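Local coordinates for protein putative oxygenase (Streptomyces viridochromogenes Tue57, PDB 4XAA) that probably acts as an iron- and 2-oxoglutarate-dependent oxygenase of the phytanoyl-CoA dioxygenase family in orthosomycin antibiotic biosynthesis, at residues Tyr109-Lys114 against Arg208-Glu213; Ser140-Asp145 against Asp186-Asp191. One frame throughout, in Å; residues are numbered along the deposited sequence.

Contact 1 (Tyr109-Lys114 against Arg208-Glu213); sequences YALVLK and RTIVIE
Two antiparallel strands of the double-stranded beta helix, 109-114 and 208-213, show how a sheet sorts its side chains while the backbone does the joining. Ala-110 and Val-211 form a hydrogen-bonded pair, with Ala-110 N to Val-211 O at 2.7 Å, and Val-112 and Thr-209 form the next, with Thr-209 N to Val-112 O at 3.0 Å. Leu-111, between them, is in a non-hydrogen-bonded pair with Ile-210. Its CG stands anti to the backbone N (chi1 180°), which keeps the branch close to the neighbouring strand: CB and CG skirt Thr-209 O, CD1 comes to 3.3 Å from that oxygen, and the same methyl reaches 4.0 Å from Ile-210 CG1. Farther along this face, Ile-212 CD1 meets Tyr-109 CD2 at 3.6 Å, the isoleucine slanting across the tyrosine ring. On the other face, Val-112 and Thr-209 run alongside each other, CG2 of the valine 3.8 Å from CB of the threonine, and Val-211 lies near the bound nickel. Helix 29-47 covers the leucine face, touching Leu-111, Leu-113 and Ile-210, while strands 68-72 and 136-142 flank the pair within the sheet.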
ATOM      1  N   TYR A 109      -4.559  -7.358  -5.454  1.00 42.70           N
ATOM      2  CA  TYR A 109      -3.118  -7.247  -5.450  1.00 39.58           C
ATOM      3  C   TYR A 109      -2.733  -6.115  -6.369  1.00 35.12           C
ATOM      4  O   TYR A 109      -3.160  -6.085  -7.520  1.00 37.45           O
ATOM      5  CB  TYR A 109      -2.456  -8.539  -5.941  1.00 39.74           C
ATOM      6  CG  TYR A 109      -2.873  -9.823  -5.254  1.00 39.83           C
ATOM      7  CD1 TYR A 109      -4.102 -10.407  -5.518  1.00 38.65           C
ATOM      8  CD2 TYR A 109      -2.011 -10.479  -4.384  1.00 37.02           C
ATOM      9  CE1 TYR A 109      -4.485 -11.588  -4.912  1.00 40.13           C
ATOM     10  CE2 TYR A 109      -2.377 -11.672  -3.775  1.00 37.84           C
ATOM     11  CZ  TYR A 109      -3.616 -12.228  -4.042  1.00 43.77           C
ATOM     12  OH  TYR A 109      -3.998 -13.415  -3.452  1.00 37.32           O
ATOM     13  N   ALA A 110      -1.900  -5.203  -5.896  1.00 35.08           N
ATOM     14  CA  ALA A 110      -1.471  -4.118  -6.756  1.00 38.97           C
ATOM     15  C   ALA A 110      -0.044  -3.713  -6.480  1.00 38.06           C
ATOM     16  O   ALA A 110       0.449  -3.809  -5.353  1.00 40.02           O
ATOM     17  CB  ALA A 110      -2.414  -2.892  -6.606  1.00 35.22           C
ATOM     18  N   LEU A 111       0.618  -3.252  -7.527  1.00 39.12           N
ATOM     19  CA  LEU A 111       1.871  -2.544  -7.368  1.00 39.49           C
ATOM     20  C   LEU A 111       1.606  -1.050  -7.552  1.00 44.19           C
ATOM     21  O   LEU A 111       1.191  -0.609  -8.627  1.00 41.19           O
ATOM     22  CB  LEU A 111       2.904  -3.047  -8.372  1.00 39.63           C
ATOM     23  CG  LEU A 111       4.306  -2.440  -8.398  1.00 38.39           C
ATOM     24  CD1 LEU A 111       5.118  -2.787  -7.158  1.00 38.88           C
ATOM     25  CD2 LEU A 111       5.039  -2.878  -9.653  1.00 42.68           C
ATOM     26  N   VAL A 112       1.809  -0.279  -6.488  1.00 41.65           N
ATOM     27  CA  VAL A 112       1.748   1.165  -6.596  1.00 48.69           C
ATOM     28  C   VAL A 112       3.170   1.730  -6.555  1.00 50.15           C
ATOM     29  O   VAL A 112       4.095   1.131  -5.970  1.00 39.83           O
ATOM     30  CB  VAL A 112       0.869   1.777  -5.504  1.00 48.45           C
ATOM     31  CG1 VAL A 112      -0.347   0.888  -5.282  1.00 43.71           C
ATOM     32  CG2 VAL A 112       1.642   1.934  -4.225  1.00 48.26           C
ATOM     33  N   LEU A 113       3.330   2.873  -7.221  1.00 45.03           N
ATOM     34  CA  LEU A 113       4.635   3.356  -7.653  1.00 44.53           C
ATOM     35  C   LEU A 113       4.741   4.846  -7.612  1.00 45.17           C
ATOM     36  O   LEU A 113       3.828   5.545  -8.069  1.00 43.95           O
ATOM     37  CB  LEU A 113       4.924   2.946  -9.098  1.00 48.80           C
ATOM     38  CG  LEU A 113       4.592   1.532  -9.505  1.00 46.09           C
ATOM     39  CD1 LEU A 113       4.574   1.456 -10.981  1.00 43.85           C
ATOM     40  CD2 LEU A 113       5.680   0.668  -8.929  1.00 51.37           C
ATOM     41  N   LYS A 114       5.880   5.319  -7.117  1.00 43.88           N
ATOM     42  CA  LYS A 114       6.298   6.697  -7.299  1.00 45.45           C
ATOM     43  C   LYS A 114       7.540   6.719  -8.176  1.00 45.61           C
ATOM     44  O   LYS A 114       8.614   6.363  -7.705  1.00 45.47           O
ATOM     45  CB  LYS A 114       6.597   7.362  -5.959  1.00 46.05           C
ATOM     46  CG  LYS A 114       5.476   7.291  -4.937  1.00 46.66           C
ATOM     47  CD  LYS A 114       4.270   8.144  -5.336  1.00 51.85           C
ATOM     48  CE  LYS A 114       3.176   8.038  -4.270  1.00 50.73           C
ATOM     49  NZ  LYS A 114       2.256   9.200  -4.297  1.00 50.07           N
ATOM     50  N   ARG A 208       8.388   2.020  -4.381  1.00 50.60           N
ATOM     51  CA  ARG A 208       7.655   0.890  -4.904  1.00 44.90           C
ATOM     52  C   ARG A 208       7.043   0.107  -3.760  1.00 46.90           C
ATOM     53  O   ARG A 208       7.716  -0.215  -2.790  1.00 46.33           O
ATOM     54  CB  ARG A 208       8.560  -0.019  -5.728  1.00 47.93           C
ATOM     55  CG  ARG A 208       9.442   0.691  -6.744  1.00 50.13           C
ATOM     56  CD  ARG A 208      10.272  -0.338  -7.472  1.00 55.79           C
ATOM     57  NE  ARG A 208      11.500   0.173  -8.072  1.00 56.28           N
ATOM     58  CZ  ARG A 208      12.613   0.427  -7.397  1.00 55.30           C
ATOM     59  NH1 ARG A 208      12.644   0.264  -6.086  1.00 54.45           N
ATOM     60  NH2 ARG A 208      13.691   0.863  -8.034  1.00 60.62           N
ATOM     61  N   THR A 209       5.763  -0.211  -3.893  1.00 43.65           N
ATOM     62  CA  THR A 209       5.013  -0.867  -2.840  1.00 42.09           C
ATOM     63  C   THR A 209       4.114  -1.932  -3.453  1.00 40.53           C
ATOM     64  O   THR A 209       3.515  -1.710  -4.498  1.00 40.20           O
ATOM     65  CB  THR A 209       4.169   0.165  -2.047  1.00 41.63           C
ATOM     66  OG1 THR A 209       5.044   1.107  -1.424  1.00 48.87           O
ATOM     67  CG2 THR A 209       3.332  -0.495  -0.978  1.00 41.60           C
ATOM     68  N   ILE A 210       4.045  -3.095  -2.820  1.00 38.78           N
ATOM     69  CA  ILE A 210       3.042  -4.093  -3.169  1.00 39.07           C
ATOM     70  C   ILE A 210       1.905  -4.020  -2.157  1.00 37.25           C
ATOM     71  O   ILE A 210       2.103  -4.313  -0.985  1.00 40.68           O
ATOM     72  CB  ILE A 210       3.638  -5.533  -3.206  1.00 36.78           C
ATOM     73  CG1 ILE A 210       4.619  -5.670  -4.366  1.00 40.36           C
ATOM     74  CG2 ILE A 210       2.551  -6.581  -3.337  1.00 33.72           C
ATOM     75  CD1 ILE A 210       5.388  -6.956  -4.347  1.00 39.22           C
ATOM     76  N   VAL A 211       0.727  -3.606  -2.609  1.00 36.86           N
ATOM     77  CA  VAL A 211      -0.464  -3.548  -1.760  1.00 34.98           C
ATOM     78  C   VAL A 211      -1.389  -4.745  -2.024  1.00 41.06           C
ATOM     79  O   VAL A 211      -1.843  -4.978  -3.163  1.00 37.02           O
ATOM     80  CB  VAL A 211      -1.275  -2.241  -1.981  1.00 32.70           C
ATOM     81  CG1 VAL A 211      -2.392  -2.110  -0.953  1.00 34.27           C
ATOM     82  CG2 VAL A 211      -0.371  -1.041  -1.925  1.00 34.75           C
ATOM     83  N   ILE A 212      -1.661  -5.498  -0.966  1.00 36.31           N
ATOM     84  CA  ILE A 212      -2.548  -6.643  -1.039  1.00 36.50           C
ATOM     85  C   ILE A 212      -3.691  -6.398  -0.068  1.00 35.00           C
ATOM     86  O   ILE A 212      -3.484  -6.009   1.076  1.00 36.54           O
ATOM     87  CB  ILE A 212      -1.795  -7.983  -0.718  1.00 36.71           C
ATOM     88  CG1 ILE A 212      -0.615  -8.182  -1.670  1.00 35.71           C
ATOM     89  CG2 ILE A 212      -2.711  -9.189  -0.811  1.00 33.55           C
ATOM     90  CD1 ILE A 212       0.057  -9.552  -1.538  1.00 35.76           C
ATOM     91  N   GLU A 213      -4.915  -6.584  -0.525  1.00 37.60           N
ATOM     92  CA  GLU A 213      -6.035  -6.394   0.379  1.00 41.89           C
ATOM     93  C   GLU A 213      -6.508  -7.727   0.938  1.00 39.30           C
ATOM     94  O   GLU A 213      -6.722  -8.666   0.184  1.00 35.69           O
ATOM     95  CB  GLU A 213      -7.174  -5.680  -0.330  1.00 39.48           C
ATOM     96  CG  GLU A 213      -8.389  -5.470   0.537  1.00 44.03           C
ATOM     97  CD  GLU A 213      -9.455  -4.661  -0.171  1.00 50.08           C
ATOM     98  OE1 GLU A 213      -9.187  -3.479  -0.494  1.00 56.56           O
ATOM     99  OE2 GLU A 213     -10.552  -5.205  -0.415  1.00 51.46           O
TER

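Contact 2 (Ser140-Asp145 against Asp186-Asp191); sequences SICLDD and DVVVHD
Within the double-stranded beta helix, or cupin fold, strands 136-142 and 186-191 run antiparallel beside the metal site, and their short pairing brings a serine hydroxyl and a histidine ring to one water. Ser-140 faces Val-188 in a hydrogen-bonded pair; the bond from Ser-140 N to Val-188 O is 2.7 Å long and almost straight at 177°. Cys-142 N adds a bond to Asp-186 O. On one face Ile-141 and Val-187 run alongside each other in the same direction, with Ile-141 CG1 and Val-187 CG2 both anti to their carbonyl carbons and 4.2 Å apart. The opposite face carries Ser-140 and Val-188; Cys-142 turns its CB toward strand 186-191, and its sulfur, also anti to its carbonyl carbon, reaches Val-188 CG2. His-190 takes the crowded rotamer, CG between the backbone N and the carbonyl carbon (chi1 68°), which brings the imidazole back toward Ser-140. The hydroxyl, anti to its own carbonyl carbon (chi1 -57°), approaches the rim of the ring within its plane. Beyond the two strands, His-190 NE2 is hydrogen-bonded to OD2 of Asp-127, a nickel ligand, so this histidine is a second-shell residue that probably helps orient the aspartate. One water completes the arrangement, 2.6 Å from both Ser-140 OG and His-190 ND1, and donating a weak bond to Val-188 O.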
ATOM      1  N   SER A 140       0.812  -3.223   2.938  1.00 42.47           N
ATOM      2  CA  SER A 140       1.704  -2.533   2.030  1.00 39.75           C
ATOM      3  C   SER A 140       3.102  -3.037   2.279  1.00 40.36           C
ATOM      4  O   SER A 140       3.714  -2.721   3.304  1.00 40.21           O
ATOM      5  CB  SER A 140       1.623  -1.017   2.219  1.00 38.74           C
ATOM      6  OG  SER A 140       0.293  -0.549   2.035  1.00 40.69           O
ATOM      7  N   ILE A 141       3.589  -3.851   1.353  1.00 40.74           N
ATOM      8  CA  ILE A 141       4.950  -4.351   1.421  1.00 46.46           C
ATOM      9  C   ILE A 141       5.870  -3.366   0.723  1.00 42.70           C
ATOM     10  O   ILE A 141       5.866  -3.251  -0.498  1.00 43.85           O
ATOM     11  CB  ILE A 141       5.100  -5.745   0.774  1.00 42.60           C
ATOM     12  CG1 ILE A 141       4.043  -6.711   1.314  1.00 38.13           C
ATOM     13  CG2 ILE A 141       6.490  -6.281   1.033  1.00 42.34           C
ATOM     14  CD1 ILE A 141       3.914  -7.978   0.483  1.00 40.76           C
ATOM     15  N   CYS A 142       6.659  -2.663   1.520  1.00 41.31           N
ATOM     16  CA  CYS A 142       7.550  -1.621   1.032  1.00 39.55           C
ATOM     17  C   CYS A 142       8.836  -2.187   0.451  1.00 42.94           C
ATOM     18  O   CYS A 142       9.583  -2.894   1.130  1.00 45.37           O
ATOM     19  CB  CYS A 142       7.840  -0.657   2.175  1.00 42.01           C
ATOM     20  SG  CYS A 142       6.271  -0.205   2.957  1.00 47.70           S
ATOM     21  N   LEU A 143       9.084  -1.900  -0.816  1.00 37.96           N
ATOM     22  CA  LEU A 143      10.259  -2.441  -1.479  1.00 43.96           C
ATOM     23  C   LEU A 143      11.301  -1.336  -1.518  1.00 48.17           C
ATOM     24  O   LEU A 143      12.404  -1.518  -2.015  1.00 56.54           O
ATOM     25  CB  LEU A 143       9.920  -2.954  -2.888  1.00 45.23           C
ATOM     26  CG  LEU A 143       8.650  -3.805  -3.052  1.00 39.95           C
ATOM     27  CD1 LEU A 143       8.378  -4.085  -4.525  1.00 42.78           C
ATOM     28  CD2 LEU A 143       8.747  -5.110  -2.276  1.00 37.71           C
ATOM     29  N   ASP A 144      10.938  -0.186  -0.966  1.00 45.28           N
ATOM     30  CA  ASP A 144      11.866   0.922  -0.817  1.00 48.50           C
ATOM     31  C   ASP A 144      11.762   1.614   0.554  1.00 47.67           C
ATOM     32  O   ASP A 144      10.746   1.497   1.256  1.00 44.74           O
ATOM     33  CB  ASP A 144      11.636   1.941  -1.927  1.00 45.96           C
ATOM     34  CG  ASP A 144      12.002   1.400  -3.287  1.00 49.51           C
ATOM     35  OD1 ASP A 144      13.207   1.205  -3.530  1.00 51.31           O
ATOM     36  OD2 ASP A 144      11.096   1.164  -4.115  1.00 49.70           O
ATOM     37  N   ASP A 145      12.847   2.285   0.935  1.00 46.90           N
ATOM     38  CA  ASP A 145      12.823   3.318   1.967  1.00 44.59           C
ATOM     39  C   ASP A 145      11.886   4.436   1.523  1.00 48.00           C
ATOM     40  O   ASP A 145      12.013   4.939   0.416  1.00 53.06           O
ATOM     41  CB  ASP A 145      14.219   3.896   2.200  1.00 42.16           C
ATOM     42  CG  ASP A 145      15.134   2.953   2.962  1.00 47.68           C
ATOM     43  OD1 ASP A 145      14.912   1.732   2.910  1.00 50.04           O
ATOM     44  OD2 ASP A 145      16.082   3.439   3.619  1.00 54.43           O
ATOM     45  N   ASP A 186       9.586  -3.340   5.357  1.00 39.34           N
ATOM     46  CA  ASP A 186       8.476  -3.055   6.258  1.00 39.33           C
ATOM     47  C   ASP A 186       7.147  -3.421   5.621  1.00 40.33           C
ATOM     48  O   ASP A 186       6.971  -3.330   4.417  1.00 43.02           O
ATOM     49  CB  ASP A 186       8.463  -1.587   6.662  1.00 41.41           C
ATOM     50  CG  ASP A 186       9.587  -1.237   7.610  1.00 45.32           C
ATOM     51  OD1 ASP A 186      10.255  -2.168   8.125  1.00 47.47           O
ATOM     52  OD2 ASP A 186       9.788  -0.032   7.854  1.00 44.61           O
ATOM     53  N   VAL A 187       6.219  -3.869   6.444  1.00 41.41           N
ATOM     54  CA  VAL A 187       4.866  -4.094   5.995  1.00 39.19           C
ATOM     55  C   VAL A 187       3.950  -3.197   6.805  1.00 40.61           C
ATOM     56  O   VAL A 187       3.869  -3.321   8.026  1.00 44.51           O
ATOM     57  CB  VAL A 187       4.445  -5.556   6.147  1.00 41.25           C
ATOM     58  CG1 VAL A 187       2.984  -5.715   5.800  1.00 42.45           C
ATOM     59  CG2 VAL A 187       5.310  -6.437   5.258  1.00 42.50           C
ATOM     60  N   VAL A 188       3.298  -2.262   6.124  1.00 42.87           N
ATOM     61  CA  VAL A 188       2.331  -1.386   6.755  1.00 35.52           C
ATOM     62  C   VAL A 188       0.979  -2.022   6.588  1.00 40.71           C
ATOM     63  O   VAL A 188       0.665  -2.530   5.517  1.00 41.35           O
ATOM     64  CB  VAL A 188       2.338  -0.001   6.130  1.00 39.97           C
ATOM     65  CG1 VAL A 188       1.318   0.910   6.819  1.00 36.80           C
ATOM     66  CG2 VAL A 188       3.731   0.572   6.208  1.00 40.06           C
ATOM     67  N   VAL A 189       0.180  -2.020   7.642  1.00 35.89           N
ATOM     68  CA  VAL A 189      -1.168  -2.521   7.514  1.00 40.16           C
ATOM     69  C   VAL A 189      -2.142  -1.405   7.885  1.00 40.23           C
ATOM     70  O   VAL A 189      -1.998  -0.757   8.914  1.00 35.59           O
ATOM     71  CB  VAL A 189      -1.353  -3.790   8.368  1.00 40.20           C
ATOM     72  CG1 VAL A 189      -0.369  -3.792   9.492  1.00 47.15           C
ATOM     73  CG2 VAL A 189      -2.773  -3.945   8.865  1.00 41.99           C
ATOM     74  N   HIS A 190      -3.097  -1.130   7.006  1.00 36.94           N
ATOM     75  CA  HIS A 190      -4.048  -0.083   7.315  1.00 36.15           C
ATOM     76  C   HIS A 190      -5.455  -0.505   6.979  1.00 38.43           C
ATOM     77  O   HIS A 190      -5.708  -1.282   6.044  1.00 35.78           O
ATOM     78  CB  HIS A 190      -3.678   1.234   6.617  1.00 34.44           C
ATOM     79  CG  HIS A 190      -3.820   1.217   5.128  1.00 41.67           C
ATOM     80  ND1 HIS A 190      -2.800   0.829   4.288  1.00 42.05           N
ATOM     81  CD2 HIS A 190      -4.846   1.596   4.324  1.00 40.90           C
ATOM     82  CE1 HIS A 190      -3.198   0.940   3.031  1.00 41.56           C
ATOM     83  NE2 HIS A 190      -4.436   1.405   3.026  1.00 43.32           N
ATOM     84  N   ASP A 191      -6.373  -0.016   7.798  1.00 37.01           N
ATOM     85  CA  ASP A 191      -7.780  -0.334   7.653  1.00 40.42           C
ATOM     86  C   ASP A 191      -8.294   0.301   6.349  1.00 39.96           C
ATOM     87  O   ASP A 191      -7.877   1.396   5.995  1.00 40.42           O
ATOM     88  CB  ASP A 191      -8.537   0.163   8.885  1.00 34.62           C
ATOM     89  CG  ASP A 191      -9.929  -0.398   8.982  1.00 39.39           C
ATOM     90  OD1 ASP A 191     -10.681  -0.248   7.993  1.00 39.58           O
ATOM     91  OD2 ASP A 191     -10.267  -0.987  10.041  1.00 39.45           O
TER
HETATM   92  O   HOH W   1      -0.644  -0.588   4.414  1.00 44.01           O

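How the contacts relate
Contact 1 and contact 2 share one antiparallel sheet, their centres about 9 Å apart. The four strands run in the order 186-191, 136-142, 207-215, 105-114, so the inner two belong one to each contact and are themselves neighbours. Along the chain both strands of contact 2 fall between those of contact 1. The seam is joined by a probable hydrogen bond of 2.8 Å from Ile-141 N to Ile-210 O, by Thr-209 CG2 packing against Ser-140 CB, and by a salt bridge of 2.7 Å between Arg-208 NH1 and Asp-144 OD2. Strands distant in sequence thus make a continuous wall, whose Val-211 and His-190 lie near the nickel bound by His-125, Asp-127 and His-196.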